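Local coordinates for alpha-glucosidase (Pseudoalteromonas sp. K8, PDB 5HQA), which hydrolyses alpha-glucosides as a calcium-binding glycoside hydrolase of family 97 that is activated by chloride, at residues S36-E41 against V108-E113; E131-N136 against P202-A207; E593-I598 against L648-G653. All blocks are in the same frame, centred on the assembly; numbering follows the deposited sequence.

Contact 1: S36-E41 against V108-E113; sequences SALGFE and VGFRYE
The Y112 ring carries F40 on one face and meets the backbone of G39 at its edge. F40 CZ sits above this face, offset toward the rim on the CG side, 3.5 Å from Y112 CG, and F40 CE2 lies beside it at 3.5 Å from Y112 CD2. The pair is edge-to-face, F40 giving the edge, with the planes at 53° and the centroids 4.5 Å apart, and the two side chains slide past each other in opposite directions. Near the plane of the Y112 ring, G39 N donates to Y112 OH at 2.9 Å with an angle of 152° at the hydrogen. The hydroxyl is also hydrogen-bonded to T130 OG1, so this buried polar tip is held from two strands. L38 packs obliquely against the same end of the ring, its CD2 lying 3.5 Å from Y112 OH and its CB 4.1 Å from Y112 CE2. The contact lies inside the N-terminal beta-sandwich, of the galactose mutarotase type, where strand 107-114 belongs to one antiparallel sheet and strand 30-42 to the other; Y112 and F110 point from the first into the interface. At G39 the strand is interrupted, and a CB there would be jammed against the preceding carbonyl oxygen. In F110 a chi1 of 64° sets CG in the crowded position between the backbone N and the carbonyl carbon. F110 CE1 meets L38 CD2 at 4.0 Å. L38 also packs on Y23 and Y97, from strands 22-27 and 95-104 of the two sheets. F110 meets the rings of Y23 and F101 as well, while F40 makes a second edge-to-face pair with F224.

Contact 2: E131-N136 against P202-A207; sequences EFAVNN and PGVFQA
F132 and F205 face each other as an antiparallel hydrogen-bonded pair, and the tight part of the contact is built round them. F132 N donates to F205 O at 2.7 Å, and F205 N returns a bond to F132 O at 3.0 Å. V134 N donates to G203 O at 2.8 Å. The F205 ring has F132 O at its edge, while V134 CG2 comes obliquely to F205 CD1 at 4.1 Å. The face with E131, A133, V204 and Q206 is the more solvent-accessible one, and a water enters it. E131 runs extended beyond CG, crossing V204 so that its CD lies 3.7 Å from V204 CG1. The water donates to E131 OE2 at 2.9 Å and accepts from Q206 NE2, whereas E131 OE1 takes the N-H of A37. An alanine here would probably leave A37 N without its carboxylate mate, break the water link to Q206 and remove the CG and carboxylate contacts with V204 CG1. In the sheet, strand 122-134 runs between 30-42 and 204-209, strand 195-199 flanks 204-209 in turn, and F132 packs inward on R229 and I231 of strand 224-234 in the facing sheet.

Contact 3: E593-I598 against L648-G653; sequences EQARTI and LATSGG
A595 turns its CB against the backbone of 648-653, resting 3.3 Å from L648 O, while T650 lays CB and CG2 against E593 O. With chi1 at 55°, T650 OG1 stands between the backbone N and the carbonyl carbon and bonds to W624 N; the methyl CG2 is left to meet E593 O at 3.5 Å and A595 CB at 4.2 Å. R596 and L648 form an antiparallel hydrogen-bonded pair with both side chains leaving on one face of the two-stranded sheet 596-601/643-648, yet they part at once. L648 N donates to R596 O at 2.8 Å, and R596 N to L648 O at 3.0 Å. In the L648 conformer described, the L648 and I598 side chains cross at a slant, CD2 to CD1 at 3.7 Å, a contact that is doubtful because a second conformer exists. The end of R596 leads away, its NE forming a salt bridge with D592, a magnesium ligand. S651, beyond the paired part, is bonded through OG to Q510 O. The mix of two main-chain bonds and methyl contacts implies a join set mainly by backbone, from which R596 is placed to act as a second-shell partner of the magnesium site and probably to balance some of its carboxylate charge.

How the contacts relate
Contacts 1 and 2 are neighbours in the N-terminal beta-sandwich, their centres 14 Å apart. Strands 30-42 and 122-134 lie side by side in one sheet, and S36 OG is probably hydrogen-bonded to A133 N at 2.9 Å, so the segments of the two contacts touch directly. Contact 1 reaches from this sheet to the facing one, whereas contact 2 runs within it. Contact 3 belongs to the C-terminal domain: its centre is about 42 Å from that of contact 1 and 35 Å from that of contact 2, with nearest atoms about 23 Å from contact 2. It borders the magnesium site, and contacts 1 and 2 lie away from the calcium-containing sugar pocket.

Contact 1: S36-E41 against V108-E113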
ATOM      1  N   SER A  36      -3.425   7.886 -27.099  1.00 11.75           N
ATOM      2  CA  SER A  36      -4.293   7.881 -25.928  1.00 10.22           C
ATOM      3  C   SER A  36      -4.782   9.298 -25.673  1.00 13.12           C
ATOM      4  O   SER A  36      -3.969  10.221 -25.585  1.00 12.63           O
ATOM      5  CB  SER A  36      -3.538   7.351 -24.706  1.00 10.50           C
ATOM      6  OG  SER A  36      -3.086   6.023 -24.923  1.00 12.46           O
ATOM      7  N   ALA A  37      -6.099   9.462 -25.533  1.00 11.28           N
ATOM      8  CA  ALA A  37      -6.719  10.781 -25.457  1.00 13.12           C
ATOM      9  C   ALA A  37      -6.406  11.490 -24.132  1.00 13.85           C
ATOM     10  O   ALA A  37      -6.085  10.867 -23.116  1.00 12.01           O
ATOM     11  CB  ALA A  37      -8.236  10.663 -25.628  1.00 11.92           C
ATOM     12  N   LEU A  38      -6.532  12.824 -24.165  1.00 12.35           N
ATOM     13  CA  LEU A  38      -6.385  13.705 -23.013  1.00 13.10           C
ATOM     14  C   LEU A  38      -7.539  14.698 -23.004  1.00 15.71           C
ATOM     15  O   LEU A  38      -8.000  15.121 -24.069  1.00 16.66           O
ATOM     16  CB  LEU A  38      -5.063  14.482 -23.074  1.00 11.64           C
ATOM     17  CG  LEU A  38      -3.807  13.614 -23.149  1.00 12.30           C
ATOM     18  CD1 LEU A  38      -2.606  14.457 -23.557  1.00 14.20           C
ATOM     19  CD2 LEU A  38      -3.560  12.928 -21.820  1.00 13.80           C
ATOM     20  N   GLY A  39      -8.005  15.082 -21.815  1.00 10.85           N
ATOM     21  CA  GLY A  39      -9.004  16.134 -21.725  1.00 12.47           C
ATOM     22  C   GLY A  39      -9.987  15.927 -20.581  1.00 11.06           C
ATOM     23  O   GLY A  39      -9.799  15.066 -19.723  1.00 13.33           O
ATOM     24  N   PHE A  40     -11.039  16.759 -20.592  1.00 11.59           N
ATOM     25  CA  PHE A  40     -12.055  16.797 -19.541  1.00 15.12           C
ATOM     26  C   PHE A  40     -13.431  17.087 -20.126  1.00 13.70           C
ATOM     27  O   PHE A  40     -13.564  17.825 -21.106  1.00 13.41           O
ATOM     28  CB  PHE A  40     -11.810  17.901 -18.496  1.00 13.57           C
ATOM     29  CG  PHE A  40     -10.514  17.783 -17.760  1.00 14.56           C
ATOM     30  CD1 PHE A  40     -10.391  16.924 -16.679  1.00 14.89           C
ATOM     31  CD2 PHE A  40      -9.429  18.557 -18.125  1.00 14.32           C
ATOM     32  CE1 PHE A  40      -9.184  16.826 -15.985  1.00 15.93           C
ATOM     33  CE2 PHE A  40      -8.216  18.464 -17.438  1.00 16.07           C
ATOM     34  CZ  PHE A  40      -8.096  17.598 -16.371  1.00 15.18           C
ATOM     35  N   GLU A  41     -14.458  16.535 -19.472  1.00 13.08           N
ATOM     36  CA  GLU A  41     -15.830  17.014 -19.579  1.00 13.23           C
ATOM     37  C   GLU A  41     -16.291  17.500 -18.210  1.00 15.51           C
ATOM     38  O   GLU A  41     -15.884  16.956 -17.176  1.00 13.74           O
ATOM     39  CB  GLU A  41     -16.774  15.918 -20.099  1.00 13.28           C
ATOM     40  CG  GLU A  41     -16.446  15.513 -21.521  1.00 18.53           C
ATOM     41  CD  GLU A  41     -17.377  14.453 -22.077  1.00 25.89           C
ATOM     42  OE1 GLU A  41     -18.316  14.032 -21.367  1.00 24.89           O
ATOM     43  OE2 GLU A  41     -17.167  14.044 -23.238  1.00 27.68           O
ATOM     44  N   VAL A 108       6.820   6.705 -16.576  0.57 10.90           N
ATOM     45  CA  VAL A 108       6.450   8.086 -16.859  0.57 11.13           C
ATOM     46  C   VAL A 108       5.294   8.511 -15.968  0.57 11.75           C
ATOM     47  O   VAL A 108       4.414   7.716 -15.619  0.57 12.06           O
ATOM     48  CB  VAL A 108       6.088   8.305 -18.350  0.57 13.37           C
ATOM     49  CG1 VAL A 108       7.149   7.711 -19.253  0.57 14.26           C
ATOM     50  CG2 VAL A 108       4.729   7.731 -18.671  0.57 11.45           C
ATOM     51  N   GLY A 109       5.304   9.780 -15.598  1.00 10.27           N
ATOM     52  CA  GLY A 109       4.196  10.394 -14.883  1.00 10.14           C
ATOM     53  C   GLY A 109       3.731  11.612 -15.655  1.00 13.67           C
ATOM     54  O   GLY A 109       4.541  12.318 -16.263  1.00 13.12           O
ATOM     55  N   PHE A 110       2.417  11.848 -15.651  1.00 10.16           N
ATOM     56  CA  PHE A 110       1.925  13.091 -16.242  1.00 10.40           C
ATOM     57  C   PHE A 110       0.728  13.616 -15.460  1.00 12.51           C
ATOM     58  O   PHE A 110       0.000  12.856 -14.812  1.00 12.35           O
ATOM     59  CB  PHE A 110       1.577  12.940 -17.747  1.00 10.40           C
ATOM     60  CG  PHE A 110       0.447  11.981 -18.047  1.00 10.93           C
ATOM     61  CD1 PHE A 110      -0.861  12.430 -18.114  1.00 10.01           C
ATOM     62  CD2 PHE A 110       0.710  10.638 -18.300  1.00 12.57           C
ATOM     63  CE1 PHE A 110      -1.905  11.554 -18.404  1.00 12.06           C
ATOM     64  CE2 PHE A 110      -0.326   9.752 -18.593  1.00 13.56           C
ATOM     65  CZ  PHE A 110      -1.638  10.214 -18.641  1.00 12.93           C
ATOM     66  N   ARG A 111       0.541  14.933 -15.514  1.00 12.41           N
ATOM     67  CA  ARG A 111      -0.616  15.545 -14.877  1.00 10.74           C
ATOM     68  C   ARG A 111      -1.044  16.750 -15.690  1.00 12.90           C
ATOM     69  O   ARG A 111      -0.258  17.336 -16.439  1.00 14.09           O
ATOM     70  CB  ARG A 111      -0.330  15.960 -13.429  1.00 10.92           C
ATOM     71  CG  ARG A 111       0.539  17.201 -13.320  1.00 12.11           C
ATOM     72  CD  ARG A 111       0.667  17.648 -11.879  1.00 12.61           C
ATOM     73  NE  ARG A 111       1.430  18.887 -11.778  1.00 13.74           N
ATOM     74  CZ  ARG A 111       1.887  19.382 -10.636  1.00 19.62           C
ATOM     75  NH1 ARG A 111       1.660  18.745  -9.492  1.00 19.16           N
ATOM     76  NH2 ARG A 111       2.576  20.514 -10.637  1.00 22.32           N
ATOM     77  N   TYR A 112      -2.318  17.098 -15.555  1.00 11.91           N
ATOM     78  CA  TYR A 112      -2.851  18.296 -16.181  1.00 11.51           C
ATOM     79  C   TYR A 112      -2.647  19.476 -15.254  1.00 13.51           C
ATOM     80  O   TYR A 112      -2.772  19.348 -14.032  1.00 14.15           O
ATOM     81  CB  TYR A 112      -4.339  18.160 -16.453  1.00 11.41           C
ATOM     82  CG  TYR A 112      -4.779  17.025 -17.344  1.00 11.07           C
ATOM     83  CD1 TYR A 112      -4.863  15.717 -16.866  1.00 11.43           C
ATOM     84  CD2 TYR A 112      -5.184  17.275 -18.655  1.00 11.47           C
ATOM     85  CE1 TYR A 112      -5.322  14.681 -17.682  1.00 11.31           C
ATOM     86  CE2 TYR A 112      -5.632  16.256 -19.472  1.00 12.67           C
ATOM     87  CZ  TYR A 112      -5.708  14.963 -18.980  1.00 13.40           C
ATOM     88  OH  TYR A 112      -6.172  13.967 -19.810  1.00 13.14           O
ATOM     89  N   GLU A 113      -2.359  20.631 -15.840  1.00 12.41           N
ATOM     90  CA  GLU A 113      -2.290  21.887 -15.105  1.00 12.93           C
ATOM     91  C   GLU A 113      -3.176  22.873 -15.849  1.00 15.34           C
ATOM     92  O   GLU A 113      -2.839  23.311 -16.953  1.00 15.79           O
ATOM     93  CB  GLU A 113      -0.843  22.375 -14.974  1.00 15.24           C
ATOM     94  CG  GLU A 113      -0.001  21.383 -14.168  1.00 16.12           C
ATOM     95  CD  GLU A 113       1.482  21.720 -14.111  1.00 18.32           C
ATOM     96  OE1 GLU A 113       1.883  22.793 -14.617  1.00 17.70           O
ATOM     97  OE2 GLU A 113       2.249  20.891 -13.557  1.00 18.67           O
TER

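Contact 2: E131-N136 against P202-A207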
ATOM      1  N   GLU A 131      -6.737   8.444 -21.426  1.00  9.26           N
ATOM      2  CA  GLU A 131      -6.724   7.036 -21.787  1.00  9.58           C
ATOM      3  C   GLU A 131      -5.326   6.456 -21.613  1.00 10.22           C
ATOM      4  O   GLU A 131      -4.324   7.180 -21.551  1.00  9.63           O
ATOM      5  CB  GLU A 131      -7.189   6.815 -23.239  1.00 10.78           C
ATOM      6  CG  GLU A 131      -8.650   7.189 -23.504  1.00 10.96           C
ATOM      7  CD  GLU A 131      -8.971   7.254 -24.994  1.00 14.89           C
ATOM      8  OE1 GLU A 131      -8.019   7.290 -25.824  1.00 13.46           O
ATOM      9  OE2 GLU A 131     -10.177   7.281 -25.345  1.00 13.97           O
ATOM     10  N   PHE A 132      -5.290   5.125 -21.533  1.00 10.17           N
ATOM     11  CA  PHE A 132      -4.074   4.315 -21.607  1.00  9.45           C
ATOM     12  C   PHE A 132      -4.399   3.238 -22.640  1.00 11.81           C
ATOM     13  O   PHE A 132      -4.980   2.205 -22.297  1.00 11.23           O
ATOM     14  CB  PHE A 132      -3.716   3.715 -20.240  1.00  9.87           C
ATOM     15  CG  PHE A 132      -3.682   4.730 -19.121  1.00 10.62           C
ATOM     16  CD1 PHE A 132      -4.842   5.086 -18.455  1.00 10.39           C
ATOM     17  CD2 PHE A 132      -2.488   5.334 -18.746  1.00 12.12           C
ATOM     18  CE1 PHE A 132      -4.812   6.023 -17.432  1.00 11.19           C
ATOM     19  CE2 PHE A 132      -2.450   6.263 -17.729  1.00 11.98           C
ATOM     20  CZ  PHE A 132      -3.616   6.612 -17.070  1.00 11.64           C
ATOM     21  N   ALA A 133      -4.082   3.491 -23.908  1.00  9.61           N
ATOM     22  CA  ALA A 133      -4.414   2.557 -24.982  1.00 11.28           C
ATOM     23  C   ALA A 133      -3.257   1.576 -25.145  1.00 13.90           C
ATOM     24  O   ALA A 133      -2.202   1.925 -25.690  1.00 13.82           O
ATOM     25  CB  ALA A 133      -4.706   3.297 -26.286  1.00 10.57           C
ATOM     26  N   VAL A 134      -3.456   0.346 -24.687  1.00 10.79           N
ATOM     27  CA  VAL A 134      -2.387  -0.646 -24.698  1.00 10.59           C
ATOM     28  C   VAL A 134      -2.267  -1.257 -26.087  1.00 13.77           C
ATOM     29  O   VAL A 134      -3.252  -1.759 -26.651  1.00 13.98           O
ATOM     30  CB  VAL A 134      -2.640  -1.729 -23.642  1.00 10.68           C
ATOM     31  CG1 VAL A 134      -1.529  -2.775 -23.687  1.00  9.54           C
ATOM     32  CG2 VAL A 134      -2.730  -1.098 -22.271  1.00 10.77           C
ATOM     33  N   ASN A 135      -1.054  -1.234 -26.630  1.00 11.48           N
ATOM     34  CA  ASN A 135      -0.790  -1.834 -27.928  1.00 11.81           C
ATOM     35  C   ASN A 135      -0.758  -3.356 -27.809  1.00 13.51           C
ATOM     36  O   ASN A 135      -0.242  -3.901 -26.828  1.00 12.95           O
ATOM     37  CB  ASN A 135       0.538  -1.315 -28.471  1.00 11.03           C
ATOM     38  CG  ASN A 135       0.726  -1.641 -29.926  1.00 16.21           C
ATOM     39  OD1 ASN A 135      -0.246  -1.806 -30.667  1.00 17.13           O
ATOM     40  ND2 ASN A 135       1.968  -1.745 -30.349  1.00 16.23           N
ATOM     41  N   ASN A 136      -1.327  -4.043 -28.810  1.00 12.54           N
ATOM     42  CA  ASN A 136      -1.386  -5.513 -28.835  1.00 13.94           C
ATOM     43  C   ASN A 136      -2.031  -6.078 -27.567  1.00 13.98           C
ATOM     44  O   ASN A 136      -1.543  -7.039 -26.962  1.00 14.66           O
ATOM     45  CB  ASN A 136       0.008  -6.110 -29.039  1.00 14.08           C
ATOM     46  CG  ASN A 136       0.563  -5.799 -30.400  1.00 20.34           C
ATOM     47  OD1 ASN A 136      -0.143  -5.897 -31.400  1.00 20.94           O
ATOM     48  ND2 ASN A 136       1.825  -5.396 -30.449  1.00 22.17           N
ATOM     49  N   PRO A 202     -11.388  -2.285 -27.177  1.00 14.80           N
ATOM     50  CA  PRO A 202     -10.417  -3.261 -26.651  1.00 14.84           C
ATOM     51  C   PRO A 202      -9.036  -2.654 -26.443  1.00 13.28           C
ATOM     52  O   PRO A 202      -8.474  -2.020 -27.340  1.00 14.68           O
ATOM     53  CB  PRO A 202     -10.398  -4.350 -27.728  1.00 16.09           C
ATOM     54  CG  PRO A 202     -11.796  -4.296 -28.299  1.00 18.32           C
ATOM     55  CD  PRO A 202     -12.131  -2.823 -28.335  1.00 16.10           C
ATOM     56  N   GLY A 203      -8.498  -2.841 -25.233  1.00 10.91           N
ATOM     57  CA  GLY A 203      -7.199  -2.316 -24.860  1.00 12.35           C
ATOM     58  C   GLY A 203      -7.162  -0.844 -24.493  1.00 14.59           C
ATOM     59  O   GLY A 203      -6.104  -0.357 -24.062  1.00 14.74           O
ATOM     60  N   VAL A 204      -8.263  -0.112 -24.638  1.00  9.47           N
ATOM     61  CA  VAL A 204      -8.283   1.324 -24.373  1.00 10.70           C
ATOM     62  C   VAL A 204      -8.840   1.522 -22.967  1.00 12.49           C
ATOM     63  O   VAL A 204     -10.059   1.490 -22.756  1.00 12.71           O
ATOM     64  CB  VAL A 204      -9.107   2.090 -25.411  1.00 11.20           C
ATOM     65  CG1 VAL A 204      -9.042   3.589 -25.114  1.00  9.41           C
ATOM     66  CG2 VAL A 204      -8.619   1.782 -26.823  1.00 11.54           C
ATOM     67  N   PHE A 205      -7.958   1.750 -21.996  1.00 10.32           N
ATOM     68  CA  PHE A 205      -8.392   1.965 -20.620  1.00  9.88           C
ATOM     69  C   PHE A 205      -8.605   3.455 -20.385  1.00 13.53           C
ATOM     70  O   PHE A 205      -7.661   4.249 -20.479  1.00 14.59           O
ATOM     71  CB  PHE A 205      -7.376   1.373 -19.647  1.00  8.96           C
ATOM     72  CG  PHE A 205      -7.320  -0.117 -19.712  1.00 11.25           C
ATOM     73  CD1 PHE A 205      -6.485  -0.753 -20.624  1.00 12.33           C
ATOM     74  CD2 PHE A 205      -8.155  -0.888 -18.915  1.00 10.86           C
ATOM     75  CE1 PHE A 205      -6.455  -2.144 -20.709  1.00 11.10           C
ATOM     76  CE2 PHE A 205      -8.137  -2.278 -18.991  1.00 10.52           C
ATOM     77  CZ  PHE A 205      -7.286  -2.910 -19.892  1.00 11.42           C
ATOM     78  N   GLN A 206      -9.846   3.837 -20.099  1.00  9.65           N
ATOM     79  CA  GLN A 206     -10.185   5.234 -19.875  1.00  9.92           C
ATOM     80  C   GLN A 206     -10.264   5.511 -18.380  1.00 10.90           C
ATOM     81  O   GLN A 206     -10.772   4.685 -17.616  1.00 10.00           O
ATOM     82  CB  GLN A 206     -11.517   5.570 -20.545  1.00 10.53           C
ATOM     83  CG  GLN A 206     -11.867   7.047 -20.597  1.00 11.12           C
ATOM     84  CD  GLN A 206     -13.253   7.243 -21.190  1.00 16.38           C
ATOM     85  OE1 GLN A 206     -14.220   6.626 -20.737  1.00 17.81           O
ATOM     86  NE2 GLN A 206     -13.356   8.076 -22.212  1.00 18.73           N
ATOM     87  N   ALA A 207      -9.733   6.664 -17.965  1.00 10.54           N
ATOM     88  CA  ALA A 207      -9.891   7.109 -16.584  1.00 11.22           C
ATOM     89  C   ALA A 207     -11.368   7.166 -16.223  1.00 13.60           C
ATOM     90  O   ALA A 207     -12.189   7.713 -16.970  1.00 13.97           O
ATOM     91  CB  ALA A 207      -9.246   8.484 -16.383  1.00 12.13           C
TER
HETATM   92  O   HOH W   1     -11.276   9.357 -23.730  1.00 14.42           O
HETATM   93  O   HOH W   2      -5.773  -0.484 -27.450  1.00 22.61           O

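Contact 3: E593-I598 against L648-G653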
ATOM      1  N   GLU A 593       1.479 -21.614  -5.356  1.00 10.61           N
ATOM      2  CA  GLU A 593       1.093 -22.986  -5.033  1.00 11.58           C
ATOM      3  C   GLU A 593       2.155 -24.011  -5.429  1.00 13.67           C
ATOM      4  O   GLU A 593       2.059 -25.172  -5.005  1.00 15.16           O
ATOM      5  CB  GLU A 593      -0.244 -23.334  -5.704  1.00 12.31           C
ATOM      6  CG  GLU A 593      -0.159 -23.553  -7.226  1.00 13.58           C
ATOM      7  CD  GLU A 593      -0.029 -22.251  -8.024  1.00 17.99           C
ATOM      8  OE1 GLU A 593      -0.252 -21.155  -7.456  1.00 15.53           O
ATOM      9  OE2 GLU A 593       0.303 -22.328  -9.230  1.00 19.86           O
ATOM     10  N   GLN A 594       3.162 -23.622  -6.210  1.00 11.90           N
ATOM     11  CA  GLN A 594       4.175 -24.551  -6.696  1.00 12.98           C
ATOM     12  C   GLN A 594       5.433 -24.478  -5.840  1.00 14.52           C
ATOM     13  O   GLN A 594       5.875 -23.389  -5.458  1.00 12.76           O
ATOM     14  CB  GLN A 594       4.543 -24.243  -8.151  1.00 16.91           C
ATOM     15  CG  GLN A 594       3.421 -24.452  -9.155  1.00 23.16           C
ATOM     16  CD  GLN A 594       3.919 -24.366 -10.588  1.00 32.96           C
ATOM     17  OE1 GLN A 594       5.125 -24.273 -10.839  1.00 32.78           O
ATOM     18  NE2 GLN A 594       2.990 -24.395 -11.539  1.00 35.39           N
ATOM     19  N   ALA A 595       6.022 -25.643  -5.558  1.00 14.87           N
ATOM     20  CA  ALA A 595       7.390 -25.668  -5.047  1.00 13.01           C
ATOM     21  C   ALA A 595       8.331 -25.127  -6.120  1.00 16.67           C
ATOM     22  O   ALA A 595       8.158 -25.404  -7.310  1.00 16.80           O
ATOM     23  CB  ALA A 595       7.790 -27.090  -4.653  1.00 13.70           C
ATOM     24  N   ARG A 596       9.313 -24.331  -5.706  1.00 14.35           N
ATOM     25  CA  ARG A 596      10.198 -23.657  -6.653  1.00 16.62           C
ATOM     26  C   ARG A 596      11.624 -23.661  -6.130  1.00 17.54           C
ATOM     27  O   ARG A 596      11.857 -23.468  -4.934  1.00 18.94           O
ATOM     28  CB  ARG A 596       9.784 -22.192  -6.916  1.00 17.49           C
ATOM     29  CG  ARG A 596       8.533 -22.036  -7.754  1.00 22.00           C
ATOM     30  CD  ARG A 596       8.146 -20.568  -8.067  1.00 17.01           C
ATOM     31  NE  ARG A 596       6.763 -20.581  -8.540  1.00 18.67           N
ATOM     32  CZ  ARG A 596       6.416 -20.846  -9.791  1.00 24.25           C
ATOM     33  NH1 ARG A 596       7.371 -21.068 -10.692  1.00 24.83           N
ATOM     34  NH2 ARG A 596       5.131 -20.884 -10.153  1.00 23.53           N
ATOM     35  N   THR A 597      12.573 -23.861  -7.042  1.00 15.69           N
ATOM     36  CA  THR A 597      13.996 -23.706  -6.769  1.00 16.41           C
ATOM     37  C   THR A 597      14.470 -22.408  -7.406  1.00 18.54           C
ATOM     38  O   THR A 597      14.222 -22.174  -8.591  1.00 19.29           O
ATOM     39  CB  THR A 597      14.787 -24.890  -7.327  1.00 20.94           C
ATOM     40  OG1 THR A 597      14.358 -26.089  -6.673  1.00 25.33           O
ATOM     41  CG2 THR A 597      16.279 -24.702  -7.101  1.00 20.52           C
ATOM     42  N   ILE A 598      15.131 -21.560  -6.622  1.00 16.25           N
ATOM     43  CA  ILE A 598      15.587 -20.259  -7.097  1.00 17.21           C
ATOM     44  C   ILE A 598      17.069 -20.113  -6.777  1.00 18.84           C
ATOM     45  O   ILE A 598      17.467 -20.223  -5.612  1.00 18.97           O
ATOM     46  CB  ILE A 598      14.797 -19.106  -6.463  1.00 17.36           C
ATOM     47  CG1 ILE A 598      13.297 -19.362  -6.575  1.00 19.58           C
ATOM     48  CG2 ILE A 598      15.173 -17.786  -7.132  1.00 16.96           C
ATOM     49  CD1 ILE A 598      12.498 -18.523  -5.620  1.00 19.71           C
ATOM     50  N   LEU A 648      11.962 -23.692  -2.130  0.74 13.98           N
ATOM     51  CA  LEU A 648      10.709 -23.267  -1.530  0.74 13.60           C
ATOM     52  C   LEU A 648       9.688 -24.391  -1.662  0.74 15.49           C
ATOM     53  O   LEU A 648       9.481 -24.917  -2.761  0.74 16.17           O
ATOM     54  CB  LEU A 648      10.204 -21.989  -2.210  0.74 13.93           C
ATOM     55  CG  LEU A 648      10.739 -20.625  -1.739  0.74 16.49           C
ATOM     56  CD1 LEU A 648      12.216 -20.647  -1.399  0.74 14.35           C
ATOM     57  CD2 LEU A 648      10.451 -19.527  -2.750  0.74 11.43           C
ATOM     58  N   ALA A 649       9.067 -24.769  -0.544  1.00 13.06           N
ATOM     59  CA  ALA A 649       8.007 -25.766  -0.589  1.00 13.00           C
ATOM     60  C   ALA A 649       6.769 -25.172  -1.259  1.00 14.10           C
ATOM     61  O   ALA A 649       6.716 -23.979  -1.573  1.00 13.67           O
ATOM     62  CB  ALA A 649       7.670 -26.253   0.820  1.00 12.77           C
ATOM     63  N   THR A 650       5.756 -26.014  -1.488  1.00 14.96           N
ATOM     64  CA  THR A 650       4.479 -25.483  -1.956  1.00 13.95           C
ATOM     65  C   THR A 650       3.968 -24.436  -0.973  1.00 13.25           C
ATOM     66  O   THR A 650       3.911 -24.681   0.237  1.00 13.55           O
ATOM     67  CB  THR A 650       3.453 -26.600  -2.134  1.00 14.27           C
ATOM     68  OG1 THR A 650       3.318 -27.333  -0.906  1.00 15.31           O
ATOM     69  CG2 THR A 650       3.887 -27.544  -3.262  1.00 12.68           C
ATOM     70  N   SER A 651       3.631 -23.260  -1.502  1.00 12.06           N
ATOM     71  CA  SER A 651       3.313 -22.069  -0.709  1.00 13.00           C
ATOM     72  C   SER A 651       4.303 -21.889   0.440  1.00 13.87           C
ATOM     73  O   SER A 651       3.939 -21.609   1.587  1.00 12.06           O
ATOM     74  CB  SER A 651       1.873 -22.107  -0.202  1.00 12.10           C
ATOM     75  OG  SER A 651       1.453 -20.781   0.109  1.00 12.35           O
ATOM     76  N   GLY A 652       5.584 -22.052   0.114  1.00 11.31           N
ATOM     77  CA  GLY A 652       6.650 -21.934   1.077  1.00 10.97           C
ATOM     78  C   GLY A 652       7.442 -20.645   0.935  1.00 12.51           C
ATOM     79  O   GLY A 652       7.091 -19.726   0.189  1.00 11.85           O
ATOM     80  N   GLY A 653       8.542 -20.592   1.676  1.00 11.82           N
ATOM     81  CA  GLY A 653       9.343 -19.383   1.716  1.00 11.76           C
ATOM     82  C   GLY A 653      10.628 -19.621   2.476  1.00 12.92           C
ATOM     83  O   GLY A 653      10.840 -20.682   3.071  1.00 14.56           O
TER